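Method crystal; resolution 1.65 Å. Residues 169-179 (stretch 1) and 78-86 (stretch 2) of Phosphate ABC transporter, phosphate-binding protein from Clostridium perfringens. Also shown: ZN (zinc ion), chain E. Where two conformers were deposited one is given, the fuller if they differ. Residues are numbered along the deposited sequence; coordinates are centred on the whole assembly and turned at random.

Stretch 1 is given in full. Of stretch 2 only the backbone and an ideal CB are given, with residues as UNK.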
ATOM      1  N   ALA A 169      18.113   7.690   1.472  1.00 21.30           N
ATOM      2  CA  ALA A 169      16.742   7.560   1.908  1.00 23.73           C
ATOM      3  C   ALA A 169      16.291   6.104   2.127  1.00 22.53           C
ATOM      4  O   ALA A 169      16.783   5.132   1.484  1.00 24.17           O
ATOM      5  CB  ALA A 169      15.872   8.210   0.888  1.00 24.42           C
ATOM      6  N   ILE A 170      15.254   5.947   2.934  1.00 19.85           N
ATOM      7  CA  ILE A 170      14.566   4.704   3.123  1.00 20.38           C
ATOM      8  C   ILE A 170      13.070   5.065   3.188  1.00 19.36           C
ATOM      9  O   ILE A 170      12.669   6.090   3.827  1.00 22.22           O
ATOM     10  CB  ILE A 170      15.048   3.947   4.347  1.00 19.58           C
ATOM     11  CG1 ILE A 170      14.387   2.585   4.430  1.00 22.39           C
ATOM     12  CG2 ILE A 170      14.842   4.742   5.694  1.00 23.07           C
ATOM     13  CD1 ILE A 170      14.975   1.635   5.447  1.00 26.79           C
ATOM     14  N   GLY A 171      12.225   4.266   2.520  1.00 20.90           N
ATOM     15  CA  GLY A 171      10.767   4.457   2.590  1.00 22.14           C
ATOM     16  C   GLY A 171      10.077   3.125   2.522  1.00 22.91           C
ATOM     17  O   GLY A 171      10.715   2.103   2.434  1.00 24.49           O
ATOM     18  N   TYR A 172       8.737   3.145   2.563  1.00 21.31           N
ATOM     19  CA  TYR A 172       7.949   1.925   2.450  1.00 20.57           C
ATOM     20  C   TYR A 172       6.858   2.135   1.429  1.00 20.63           C
ATOM     21  O   TYR A 172       6.297   3.192   1.280  1.00 21.09           O
ATOM     22  CB  TYR A 172       7.414   1.499   3.802  1.00 21.97           C
ATOM     23  CG  TYR A 172       6.685   2.612   4.570  1.00 19.13           C
ATOM     24  CD1 TYR A 172       5.373   2.998   4.238  1.00 20.46           C
ATOM     25  CD2 TYR A 172       7.300   3.247   5.659  1.00 19.88           C
ATOM     26  CE1 TYR A 172       4.711   3.973   4.990  1.00 20.88           C
ATOM     27  CE2 TYR A 172       6.651   4.243   6.352  1.00 20.47           C
ATOM     28  CZ  TYR A 172       5.393   4.594   6.011  1.00 19.71           C
ATOM     29  OH  TYR A 172       4.718   5.566   6.722  1.00 19.53           O
ATOM     30  N   ILE A 173       6.563   1.066   0.710  1.00 19.91           N
ATOM     31  CA  ILE A 173       5.668   1.157  -0.418  1.00 21.23           C
ATOM     32  C   ILE A 173       5.149  -0.202  -0.810  1.00 20.92           C
ATOM     33  O   ILE A 173       5.811  -1.210  -0.608  1.00 23.04           O
ATOM     34  CB  ILE A 173       6.431   1.770  -1.583  1.00 23.98           C
ATOM     35  CG1 ILE A 173       5.518   2.345  -2.631  1.00 22.99           C
ATOM     36  CG2 ILE A 173       7.426   0.760  -2.236  1.00 24.46           C
ATOM     37  CD1 ILE A 173       6.215   3.203  -3.631  1.00 24.94           C
ATOM     38  N   SER A 174       3.943  -0.252  -1.362  1.00 21.81           N
ATOM     39  CA  SER A 174       3.385  -1.492  -1.920  1.00 20.35           C
ATOM     40  C   SER A 174       4.351  -2.122  -2.961  1.00 22.60           C
ATOM     41  O   SER A 174       4.959  -1.410  -3.760  1.00 22.31           O
ATOM     42  CB  SER A 174       2.085  -1.152  -2.639  1.00 23.18           C
ATOM     43  OG  SER A 174       1.665  -2.186  -3.517  1.00 24.55           O
ATOM     44  N   PHE A 175       4.404  -3.444  -2.967  1.00 22.67           N
ATOM     45  CA  PHE A 175       5.182  -4.183  -3.945  1.00 25.67           C
ATOM     46  C   PHE A 175       4.778  -3.769  -5.374  1.00 29.26           C
ATOM     47  O   PHE A 175       5.596  -3.902  -6.331  1.00 28.97           O
ATOM     48  CB  PHE A 175       4.873  -5.660  -3.834  1.00 25.89           C
ATOM     49  CG  PHE A 175       5.517  -6.400  -2.694  1.00 29.41           C
ATOM     50  CD1 PHE A 175       6.227  -5.780  -1.645  1.00 29.39           C
ATOM     51  CD2 PHE A 175       5.397  -7.836  -2.663  1.00 30.37           C
ATOM     52  CE1 PHE A 175       6.772  -6.535  -0.651  1.00 29.09           C
ATOM     53  CE2 PHE A 175       5.995  -8.579  -1.689  1.00 30.83           C
ATOM     54  CZ  PHE A 175       6.670  -7.920  -0.634  1.00 29.57           C
ATOM     55  N   SER A 176       3.508  -3.333  -5.550  1.00 26.00           N
ATOM     56  CA  SER A 176       2.979  -2.904  -6.829  1.00 28.58           C
ATOM     57  C   SER A 176       3.794  -1.782  -7.489  1.00 26.45           C
ATOM     58  O   SER A 176       3.776  -1.576  -8.690  1.00 31.10           O
ATOM     59  CB  SER A 176       1.488  -2.486  -6.712  1.00 28.15           C
ATOM     60  OG  SER A 176       0.886  -2.602  -7.925  1.00 38.12           O
ATOM     61  N   TYR A 177       4.494  -1.003  -6.648  1.00 25.26           N
ATOM     62  CA  TYR A 177       5.297   0.118  -7.133  1.00 28.17           C
ATOM     63  C   TYR A 177       6.775  -0.204  -7.225  1.00 26.51           C
ATOM     64  O   TYR A 177       7.549   0.639  -7.670  1.00 27.85           O
ATOM     65  CB  TYR A 177       5.163   1.318  -6.196  1.00 23.51           C
ATOM     66  CG  TYR A 177       3.839   2.059  -6.327  1.00 24.66           C
ATOM     67  CD1 TYR A 177       2.646   1.518  -5.828  1.00 25.11           C
ATOM     68  CD2 TYR A 177       3.796   3.294  -6.967  1.00 24.88           C
ATOM     69  CE1 TYR A 177       1.443   2.228  -5.938  1.00 22.49           C
ATOM     70  CE2 TYR A 177       2.614   3.976  -7.111  1.00 25.28           C
ATOM     71  CZ  TYR A 177       1.439   3.459  -6.611  1.00 23.95           C
ATOM     72  OH  TYR A 177       0.339   4.276  -6.726  1.00 24.94           O
ATOM     73  N   VAL A 178       7.192  -1.380  -6.789  1.00 24.62           N
ATOM     74  CA  VAL A 178       8.646  -1.701  -6.775  1.00 27.77           C
ATOM     75  C   VAL A 178       9.087  -2.047  -8.195  1.00 34.70           C
ATOM     76  O   VAL A 178       8.397  -2.750  -8.889  1.00 34.93           O
ATOM     77  CB  VAL A 178       8.985  -2.836  -5.807  1.00 26.51           C
ATOM     78  CG1 VAL A 178      10.470  -3.194  -5.918  1.00 30.99           C
ATOM     79  CG2 VAL A 178       8.646  -2.434  -4.359  1.00 28.19           C
ATOM     80  N   ASP A 179      10.184  -1.474  -8.652  1.00 30.94           N
ATOM     81  CA  ASP A 179      10.768  -1.840  -9.903  1.00 33.14           C
ATOM     82  C   ASP A 179      12.244  -1.690  -9.757  1.00 31.48           C
ATOM     83  O   ASP A 179      12.726  -1.505  -8.645  1.00 33.21           O
ATOM     84  CB  ASP A 179      10.226  -0.995 -11.074  1.00 35.80           C
ATOM     85  CG  ASP A 179      10.449   0.505 -10.872  1.00 35.17           C
ATOM     86  OD1 ASP A 179      11.369   0.876 -10.119  1.00 36.30           O
ATOM     87  OD2 ASP A 179       9.718   1.291 -11.463  1.00 38.71           O
ATOM     88  N   UNK A  78      -4.107  -9.410  -1.641  1.00 32.72           N
ATOM     89  CA  UNK A  78      -3.201  -9.119  -0.518  1.00 31.77           C
ATOM     90  C   UNK A  78      -1.977  -8.468  -1.133  1.00 27.16           C
ATOM     91  O   UNK A  78      -1.708  -8.627  -2.333  1.00 30.29           O
ATOM     92  CB  UNK A  78      -2.835 -10.373   0.279  1.00 31.77           C
ATOM     93  N   UNK A  79      -1.264  -7.689  -0.332  1.00 27.44           N
ATOM     94  CA  UNK A  79      -0.193  -6.849  -0.803  1.00 26.93           C
ATOM     95  C   UNK A  79       0.953  -6.802   0.226  1.00 27.92           C
ATOM     96  O   UNK A  79       0.730  -6.514   1.420  1.00 28.76           O
ATOM     97  CB  UNK A  79      -0.720  -5.443  -1.095  1.00 26.93           C
ATOM     98  N   UNK A  80       2.169  -7.031  -0.241  1.00 26.87           N
ATOM     99  CA  UNK A  80       3.339  -6.836   0.552  1.00 25.37           C
ATOM    100  C   UNK A  80       3.735  -5.381   0.594  1.00 23.87           C
ATOM    101  O   UNK A  80       3.469  -4.603  -0.337  1.00 26.25           O
ATOM    102  CB  UNK A  80       4.490  -7.691   0.017  1.00 25.37           C
ATOM    103  N   UNK A  81       4.353  -5.004   1.704  1.00 24.41           N
ATOM    104  CA  UNK A  81       4.925  -3.662   1.818  1.00 24.90           C
ATOM    105  C   UNK A  81       6.471  -3.880   1.827  1.00 21.15           C
ATOM    106  O   UNK A  81       7.028  -4.565   2.710  1.00 24.67           O
ATOM    107  CB  UNK A  81       4.428  -2.934   3.069  1.00 24.90           C
ATOM    108  N   UNK A  82       7.109  -3.268   0.859  1.00 24.83           N
ATOM    109  CA  UNK A  82       8.559  -3.260   0.737  1.00 23.72           C
ATOM    110  C   UNK A  82       9.134  -2.053   1.477  1.00 23.69           C
ATOM    111  O   UNK A  82       8.547  -1.011   1.530  1.00 24.21           O
ATOM    112  CB  UNK A  82       8.978  -3.242  -0.734  1.00 23.72           C
ATOM    113  N   UNK A  83      10.315  -2.280   2.036  1.00 22.68           N
ATOM    114  CA  UNK A  83      11.168  -1.216   2.584  0.51 22.97           C
ATOM    115  C   UNK A  83      12.146  -0.951   1.485  1.00 23.65           C
ATOM    116  O   UNK A  83      13.008  -1.857   1.186  1.00 27.34           O
ATOM    117  CB  UNK A  83      11.855  -1.594   3.898  0.51 22.97           C
ATOM    118  N   UNK A  84      12.034   0.200   0.863  1.00 21.62           N
ATOM    119  CA  UNK A  84      12.876   0.517  -0.286  1.00 21.74           C
ATOM    120  C   UNK A  84      14.003   1.456   0.071  1.00 23.97           C
ATOM    121  O   UNK A  84      13.817   2.415   0.858  1.00 23.38           O
ATOM    122  CB  UNK A  84      12.034   1.131  -1.406  1.00 21.74           C
ATOM    123  N   UNK A  85      15.158   1.206  -0.548  1.00 26.25           N
ATOM    124  CA  UNK A  85      16.295   2.064  -0.453  1.00 24.75           C
ATOM    125  C   UNK A  85      16.637   2.529  -1.854  1.00 26.97           C
ATOM    126  O   UNK A  85      16.130   2.026  -2.876  1.00 27.35           O
ATOM    127  CB  UNK A  85      17.475   1.357   0.217  1.00 24.75           C
ATOM    128  N   UNK A  86      17.477   3.545  -1.924  1.00 25.85           N
ATOM    129  CA  UNK A  86      18.128   3.878  -3.182  1.00 28.43           C
ATOM    130  C   UNK A  86      18.910   2.644  -3.713  1.00 28.76           C
ATOM    131  O   UNK A  86      19.409   1.819  -2.963  1.00 27.28           O
ATOM    132  CB  UNK A  86      19.060   5.077  -2.994  1.00 28.43           C
TER
HETATM  133 ZN    ZN E 304      21.857   7.161  -7.274  1.00 36.65          ZN

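Stretch 2 runs antiparallel to strand 169-174, their axes 4.5 Å apart at closest approach, so at positions 81 to 85 its side chains alternate between the sheet face carrying Ile170, Tyr172 and Ser174 and the face carrying Ile173.

Position 78 has nothing of stretch 1 within 5.5 Å of its ideal CB; almost any strand-tolerant residue would do. It is Tyr78, which makes no contact here.

At position 79 the CB points sideways, 4.7 Å from Ser174 OG. A short side chain with an acceptor one bond beyond its CG would suit: Asp or Asn. The residue is Asp79; with chi1 at t its end swings inward, and Ser174 OG donates to Asp79 OD1 at 2.8 Å. The same Ser174 OG accepts from Ser176 N at 3.0 Å, tying the carboxylate to the turn after the strand.

Position 80 is the strictest. An ideal CB would lie 2.3 Å from Phe175 CZ, a clash, so only glycine fits. Gly80 lays its CA over the ring face, 3.5 Å from the Phe175 centroid, while Phe175 N donates to Gly80 O at 3.0 Å.

Position 81 turns to the Tyr172 and Ser174 face, with Tyr172 CB 5.4 Å from its ideal CB. Val, Ile or Leu could cover that gap. Ile81 does so, its CG2 3.8 Å from Tyr172 CB.

At position 82 the ideal CB is already hemmed in, 3.7 Å from Val178 CG2 and 3.9 Å from Phe175 CD1. Something small is called for, Ala or possibly Ser. Ala82 fills the space with its methyl alone, and its backbone pairs with Ile173: Ala82 N to Ile173 O at 2.8 Å, Ile173 N to Ala82 O at 3.0 Å.

Position 83 lies opposite Tyr172, with Ile170 CD1 4.8 Å from the ideal CB; a mid-sized aliphatic is apt. Leu83 brings its CD1 to 4.2 Å from Ile170 CD1.

Position 84 faces Gly171, which offers no side chain, leaving room for a branched aliphatic such as Val, Ile or Leu. Ile84 takes it, its CG2 3.9 Å from Ile173 CG2 and 4.2 Å from Val178 CG2, while its backbone makes two hydrogen bonds: Ile84 N to Gly171 O at 2.8 Å and Gly171 N to Ile84 O at 3.0 Å.

At position 85 the ideal CB points to the face carrying Ile170, 4.0 Å from Ala169 O, so a small or beta-branched side chain such as Thr, Val or Ser would fit. Thr85 has CG2 4.5 Å from Ile170 CG1.

Position 86 points sideways, but ZN, 5.5 Å from its ideal CB, asks for a longer ligand, His or perhaps Glu. His86 binds ZN through NE2 at 2.1 Å, and a water bridges its N to Ala169 O.

Stretch 2 (78-86) YDGIALITH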
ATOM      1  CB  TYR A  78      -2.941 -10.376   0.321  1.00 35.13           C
ATOM      2  CG  TYR A  78      -3.060 -10.238   1.774  1.00 44.85           C
ATOM      3  CD1 TYR A  78      -4.316 -10.210   2.413  1.00 49.31           C
ATOM      4  CD2 TYR A  78      -1.878 -10.117   2.577  1.00 57.83           C
ATOM      5  CE1 TYR A  78      -4.380 -10.054   3.810  1.00 57.52           C
ATOM      6  CE2 TYR A  78      -1.934  -9.967   3.956  1.00 50.82           C
ATOM      7  CZ  TYR A  78      -3.174  -9.924   4.579  1.00 64.73           C
ATOM      8  OH  TYR A  78      -3.196  -9.736   5.952  1.00 53.98           O
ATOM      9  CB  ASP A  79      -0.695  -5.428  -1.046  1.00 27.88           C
ATOM     10  CG  ASP A  79       0.382  -4.476  -1.541  1.00 26.27           C
ATOM     11  OD1 ASP A  79       1.036  -4.701  -2.573  1.00 28.21           O
ATOM     12  OD2 ASP A  79       0.553  -3.417  -0.939  1.00 27.56           O
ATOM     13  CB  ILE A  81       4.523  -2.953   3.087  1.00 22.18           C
ATOM     14  CG1 ILE A  81       2.971  -2.758   3.129  1.00 22.54           C
ATOM     15  CG2 ILE A  81       5.266  -1.609   3.216  1.00 23.53           C
ATOM     16  CD1 ILE A  81       2.470  -2.231   4.420  1.00 22.85           C
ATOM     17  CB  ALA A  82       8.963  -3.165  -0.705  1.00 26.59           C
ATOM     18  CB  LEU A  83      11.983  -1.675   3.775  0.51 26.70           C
ATOM     19  CG  LEU A  83      11.404  -1.579   5.152  0.51 26.31           C
ATOM     20  CD1 LEU A  83      11.168  -0.141   5.460  0.51 23.03           C
ATOM     21  CD2 LEU A  83      10.158  -2.409   5.258  0.51 26.10           C
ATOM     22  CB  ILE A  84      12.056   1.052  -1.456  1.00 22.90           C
ATOM     23  CG1 ILE A  84      11.148   2.230  -1.072  1.00 23.29           C
ATOM     24  CG2 ILE A  84      11.215  -0.088  -2.026  1.00 25.52           C
ATOM     25  CD1 ILE A  84      10.708   3.006  -2.271  1.00 25.88           C
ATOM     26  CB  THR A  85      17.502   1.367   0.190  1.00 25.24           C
ATOM     27  OG1 THR A  85      17.963   0.360  -0.731  1.00 28.92           O
ATOM     28  CG2 THR A  85      17.210   0.726   1.515  1.00 30.15           C
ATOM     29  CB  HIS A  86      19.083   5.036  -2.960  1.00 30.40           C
ATOM     30  CG  HIS A  86      19.424   5.806  -4.165  1.00 28.33           C
ATOM     31  ND1 HIS A  86      18.630   6.808  -4.687  1.00 30.10           N
ATOM     32  CD2 HIS A  86      20.511   5.725  -4.980  1.00 30.15           C
ATOM     33  CE1 HIS A  86      19.235   7.351  -5.718  1.00 28.91           C
ATOM     34  NE2 HIS A  86      20.346   6.673  -5.950  1.00 30.96           N
TER
HETATM   35  O   HOH W   1      19.126   4.416   0.465  1.00 24.88           O
HETATM   36  O   HOH W   2      21.906   9.344  -7.132  1.00 38.80           O
HETATM   37  O   HOH W   3      23.693   6.889  -6.606  1.00 39.01           O
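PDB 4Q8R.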